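Local coordinates for NTF2-like Protein (PDB 3DMC), which is of unknown function but has the SnoaL-like fold of the NTF2 clan, whose members often bind small molecules in a cone-shaped pocket, at residues N9-K12 with V13-G17; E19-T22 with Q23-T27. All blocks are in the same frame, centred on the assembly; numbering follows the deposited sequence.

Interaction 1 (N9-K12 with V13-G17)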
loop_
_atom_site.group_PDB
_atom_site.type_symbol
_atom_site.label_atom_id
_atom_site.label_comp_id
_atom_site.label_asym_id
_atom_site.label_seq_id
_atom_site.Cartn_x
_atom_site.Cartn_y
_atom_site.Cartn_z
ATOM N N ASN A 9 -3.546 13.002 16.503
ATOM C CA ASN A 9 -4.975 12.776 16.277
ATOM C C ASN A 9 -5.138 11.924 15.043
ATOM O O ASN A 9 -6.057 11.109 14.933
ATOM C CB ASN A 9 -5.680 14.115 16.013
ATOM C CG ASN A 9 -7.139 13.975 15.678
ATOM O OD1 ASN A 9 -7.966 13.684 16.554
ATOM N ND2 ASN A 9 -7.489 14.259 14.407
ATOM N N THR A 10 -4.218 12.117 14.117
ATOM C CA THR A 10 -4.266 11.361 12.861
ATOM C C THR A 10 -4.183 9.851 13.150
ATOM O O THR A 10 -5.001 9.066 12.687
ATOM C CB THR A 10 -3.201 11.876 11.848
ATOM O OG1 THR A 10 -3.570 13.219 11.433
ATOM C CG2 THR A 10 -3.079 10.950 10.646
ATOM N N LEU A 11 -3.190 9.478 13.936
ATOM C CA LEU A 11 -2.999 8.082 14.324
ATOM C C LEU A 11 -4.174 7.579 15.148
ATOM O O LEU A 11 -4.695 6.484 14.915
ATOM C CB LEU A 11 -1.704 7.867 15.104
ATOM C CG LEU A 11 -0.456 7.398 14.368
ATOM C CD1 LEU A 11 0.649 7.167 15.378
ATOM C CD2 LEU A 11 -0.751 6.096 13.586
ATOM N N LYS A 12 -4.602 8.394 16.119
ATOM C CA LYS A 12 -5.684 8.012 16.992
ATOM C C LYS A 12 -6.951 7.692 16.202
ATOM O O LYS A 12 -7.547 6.618 16.319
ATOM C CB LYS A 12 -5.966 9.104 18.028
ATOM C CG LYS A 12 -6.983 8.660 19.065
ATOM C CD LYS A 12 -6.954 9.567 20.288
ATOM C CE LYS A 12 -8.098 9.253 21.242
ATOM N NZ LYS A 12 -9.403 9.603 20.622
ATOM N N VAL A 13 -7.338 8.644 15.368
ATOM C CA VAL A 13 -8.569 8.527 14.581
ATOM C C VAL A 13 -8.461 7.358 13.597
ATOM O O VAL A 13 -9.382 6.556 13.471
ATOM C CB VAL A 13 -8.919 9.848 13.858
ATOM C CG1 VAL A 13 -10.055 9.649 12.845
ATOM C CG2 VAL A 13 -9.287 10.885 14.883
ATOM N N ALA A 14 -7.340 7.267 12.904
ATOM C CA ALA A 14 -7.132 6.145 11.929
ATOM C C ALA A 14 -7.249 4.793 12.637
ATOM O O ALA A 14 -7.882 3.843 12.122
ATOM C CB ALA A 14 -5.763 6.253 11.195
ATOM N N HIS A 15 -6.623 4.699 13.802
ATOM C CA HIS A 15 -6.662 3.424 14.542
ATOM C C HIS A 15 -8.092 3.100 14.923
ATOM O O HIS A 15 -8.496 1.931 14.925
ATOM C CB HIS A 15 -5.765 3.395 15.787
ATOM C CG HIS A 15 -4.335 3.005 15.527
ATOM N ND1 HIS A 15 -3.947 1.707 15.272
ATOM C CD2 HIS A 15 -3.203 3.745 15.504
ATOM C CE1 HIS A 15 -2.637 1.670 15.091
ATOM N NE2 HIS A 15 -2.160 2.895 15.233
ATOM N N GLN A 16 -8.876 4.114 15.259
ATOM C CA GLN A 16 -10.272 3.852 15.624
ATOM C C GLN A 16 -11.000 3.363 14.393
ATOM O O GLN A 16 -11.756 2.411 14.443
ATOM C CB GLN A 16 -10.979 5.077 16.197
ATOM C CG GLN A 16 -12.411 4.774 16.622
ATOM C CD GLN A 16 -12.480 3.695 17.709
ATOM O OE1 GLN A 16 -12.823 2.529 17.447
ATOM N NE2 GLN A 16 -12.128 4.079 18.925
ATOM N N GLY A 17 -10.763 4.022 13.277
ATOM C CA GLY A 17 -11.319 3.575 11.988
ATOM C C GLY A 17 -10.952 2.146 11.657
ATOM O O GLY A 17 -11.801 1.365 11.171
#

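Interaction 2 (E19-T22 with Q23-T27)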
loop_
_atom_site.group_PDB
_atom_site.type_symbol
_atom_site.label_atom_id
_atom_site.label_comp_id
_atom_site.label_asym_id
_atom_site.label_seq_id
_atom_site.Cartn_x
_atom_site.Cartn_y
_atom_site.Cartn_z
ATOM N N GLU A 19 -10.168 -0.227 13.740
ATOM C CA GLU A 19 -10.953 -1.119 14.613
ATOM C C GLU A 19 -12.326 -1.376 14.008
ATOM O O GLU A 19 -12.773 -2.498 13.941
ATOM C CB GLU A 19 -11.125 -0.499 16.003
ATOM C CG GLU A 19 -9.864 -0.517 16.804
ATOM C CD GLU A 19 -9.600 -1.848 17.463
ATOM O OE1 GLU A 19 -10.470 -2.334 18.214
ATOM O OE2 GLU A 19 -8.522 -2.430 17.217
ATOM N N PHE A 20 -13.011 -0.324 13.578
ATOM C CA PHE A 20 -14.361 -0.483 13.005
ATOM C C PHE A 20 -14.320 -1.221 11.657
ATOM O O PHE A 20 -15.258 -1.941 11.293
ATOM C CB PHE A 20 -15.162 0.834 12.908
ATOM C CG PHE A 20 -15.489 1.412 14.258
ATOM C CD1 PHE A 20 -15.685 0.570 15.322
ATOM C CD2 PHE A 20 -15.568 2.776 14.466
ATOM C CE1 PHE A 20 -15.961 1.064 16.594
ATOM C CE2 PHE A 20 -15.846 3.281 15.740
ATOM C CZ PHE A 20 -16.039 2.411 16.799
ATOM N N PHE A 21 -13.196 -1.079 10.963
ATOM C CA PHE A 21 -12.977 -1.749 9.661
ATOM C C PHE A 21 -12.777 -3.256 9.917
ATOM O O PHE A 21 -13.375 -4.115 9.266
ATOM C CB PHE A 21 -11.756 -1.126 8.971
ATOM C CG PHE A 21 -11.347 -1.789 7.703
ATOM C CD1 PHE A 21 -11.988 -1.527 6.489
ATOM C CD2 PHE A 21 -10.234 -2.612 7.693
ATOM C CE1 PHE A 21 -11.534 -2.129 5.295
ATOM C CE2 PHE A 21 -9.786 -3.198 6.517
ATOM C CZ PHE A 21 -10.418 -2.966 5.346
ATOM N N THR A 22 -12.011 -3.552 10.957
ATOM C CA THR A 22 -11.774 -4.934 11.380
ATOM C C THR A 22 -13.127 -5.586 11.687
ATOM O O THR A 22 -13.433 -6.690 11.242
ATOM C CB THR A 22 -10.829 -4.992 12.613
ATOM O OG1 THR A 22 -9.522 -4.548 12.224
ATOM C CG2 THR A 22 -10.751 -6.413 13.230
ATOM N N GLN A 23 -13.921 -4.856 12.461
ATOM C CA GLN A 23 -15.246 -5.341 12.911
ATOM C C GLN A 23 -16.189 -5.583 11.710
ATOM O O GLN A 23 -16.912 -6.580 11.639
ATOM C CB GLN A 23 -15.862 -4.352 13.893
ATOM C CG GLN A 23 -17.226 -4.749 14.370
ATOM C CD GLN A 23 -17.761 -3.816 15.439
ATOM O OE1 GLN A 23 -17.043 -2.950 15.936
ATOM N NE2 GLN A 23 -19.023 -4.006 15.809
ATOM N N GLY A 24 -16.115 -4.688 10.731
ATOM C CA GLY A 24 -16.931 -4.801 9.544
ATOM C C GLY A 24 -16.552 -6.018 8.745
ATOM O O GLY A 24 -17.393 -6.768 8.256
ATOM N N LEU A 25 -15.249 -6.253 8.634
ATOM C CA LEU A 25 -14.787 -7.393 7.883
ATOM C C LEU A 25 -15.229 -8.681 8.571
ATOM O O LEU A 25 -15.605 -9.627 7.924
ATOM C CB LEU A 25 -13.279 -7.412 7.791
ATOM C CG LEU A 25 -12.711 -6.397 6.805
ATOM C CD1 LEU A 25 -11.183 -6.536 6.848
ATOM C CD2 LEU A 25 -13.251 -6.700 5.399
ATOM N N ALA A 26 -15.140 -8.709 9.897
ATOM C CA ALA A 26 -15.364 -9.973 10.645
ATOM C C ALA A 26 -16.842 -10.287 10.756
ATOM O O ALA A 26 -17.243 -11.434 10.876
ATOM C CB ALA A 26 -14.749 -9.910 12.048
ATOM N N THR A 27 -17.653 -9.247 10.744
ATOM C CA THR A 27 -19.085 -9.365 11.123
ATOM C C THR A 27 -20.097 -8.923 10.068
ATOM O O THR A 27 -21.265 -9.293 10.127
ATOM C CB THR A 27 -19.419 -8.558 12.403
ATOM O OG1 THR A 27 -19.390 -7.160 12.121
ATOM C CG2 THR A 27 -18.482 -8.922 13.558
#

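Interaction 1 (N9-K12 with V13-G17)
Val13 packs on Asn9 one turn back, at the start of helix 9-27, the N-terminal alpha-helix of this NTF2-like fold. Its CG2 lies 3.5 Å from Asn9 OD1. With CG1 anti to the backbone N (chi1 170°), CG2 stays beside that nitrogen and faces the Asn9 side chain. The Asn9 amide is held at its other end, where ND2 donates to Gly117 O. Val13 N donates to Asn9 O at 2.8 Å, a nearly straight bond of 168°. Next comes Ala14, whose N bonds to Thr10 O at 3.0 Å. Its methyl group is buried against Val90 and Phe92 of strand 89-100. Thr10 OG1 turns elsewhere and bonds to Glu87 O. His15 N donates to Leu11 O at 2.9 Å, and the two side chains run side by side, pointing the same way. Leu11 O sits at the edge of the imidazole, near its plane, 3.2 Å from His15 CD2. Leu11 CD2 lies 3.9 Å from His15 NE2. The imidazole also meets Phe92 edge-to-face. Gln16 N closes the fourth i to i+4 bond on Lys12 O, on the exposed side of the helix. Gly17 N continues the pattern, donating to Val13 O at 2.9 Å.

Interaction 2 (E19-T22 with Q23-T27)
Leu25 packs against the Phe21 ring on the buried side of helix 9-27. Leu25 CD1 comes within 3.6 Å of Phe21 CE2, and Leu25 CG lies over one face of the ring. With the Phe21 CG anti to the backbone N (chi1 175°), the ring stands out from the helix beside Leu25, its CE2 edge nearest Leu25 CD1. Phe18 meets the same ring with its own, the planes about 30° apart. Leu25 also touches Trp30 and Ile75, so this side of the helix is closely packed. Gly24 is buried too, and its N bonds to Phe20 O at 2.9 Å. Thr22 and Ala26 face strand 75-85, Thr22 on Ile77 and Ala26 on Gln76. Thr22 OG1 turns back to Phe18 O, while Thr22 O receives Ala26 N at 3.0 Å.

The other side is looser. Phe20 and Gln23 lie side by side and point the same way. Gln23 OE1 stands at the edge of the phenyl ring, 3.8 Å from Phe20 CD1, with the amide and ring planes 65° apart. This is a light touch beside solvent. Phe20 still has hydrophobic company in Phe33 and Met36. Glu19 is exposed and joins in through its backbone, with O accepting from Gln23 N.

At the C-terminal end, Gln23 O is gripped twice by Thr27. Thr27 N donates to Gln23 O at 2.9 Å. Thr27 OG1 donates to Gln23 O at 2.6 Å, from the opposite face of the carbonyl plane. The hydroxyl is well out of that plane. It is also bonded to Glu29 N, which ties the last turn to the chain that follows. Such i to i+4 ladders, with a buried apolar face and a partly exposed face, are typical of an amphipathic alpha-helix, here the N-terminal helix of the SnoaL-like, NTF2-type fold.

Overall arrangement
Interactions 1 and 2 are successive parts of one helix, 9-27, with centres 15 Å apart. Segment 9-17 closes before 19-27 opens, and Phe18 lies between them. Both lean on the curved mixed sheet. Interaction 1 touches strands 75-85, 89-100 and 103-116, while interaction 2 touches 75-85 and also helix 31-34. Met36 links them, since it meets Val13 and Gln16 of the first and Phe20 of the second. Only interaction 1 is touched by the second subunit, through its Met2 on Thr10. An acetate ion, probably from the crystallisation liquor, lies about 4 Å from the Leu25 side chain in interaction 2. No active site is established.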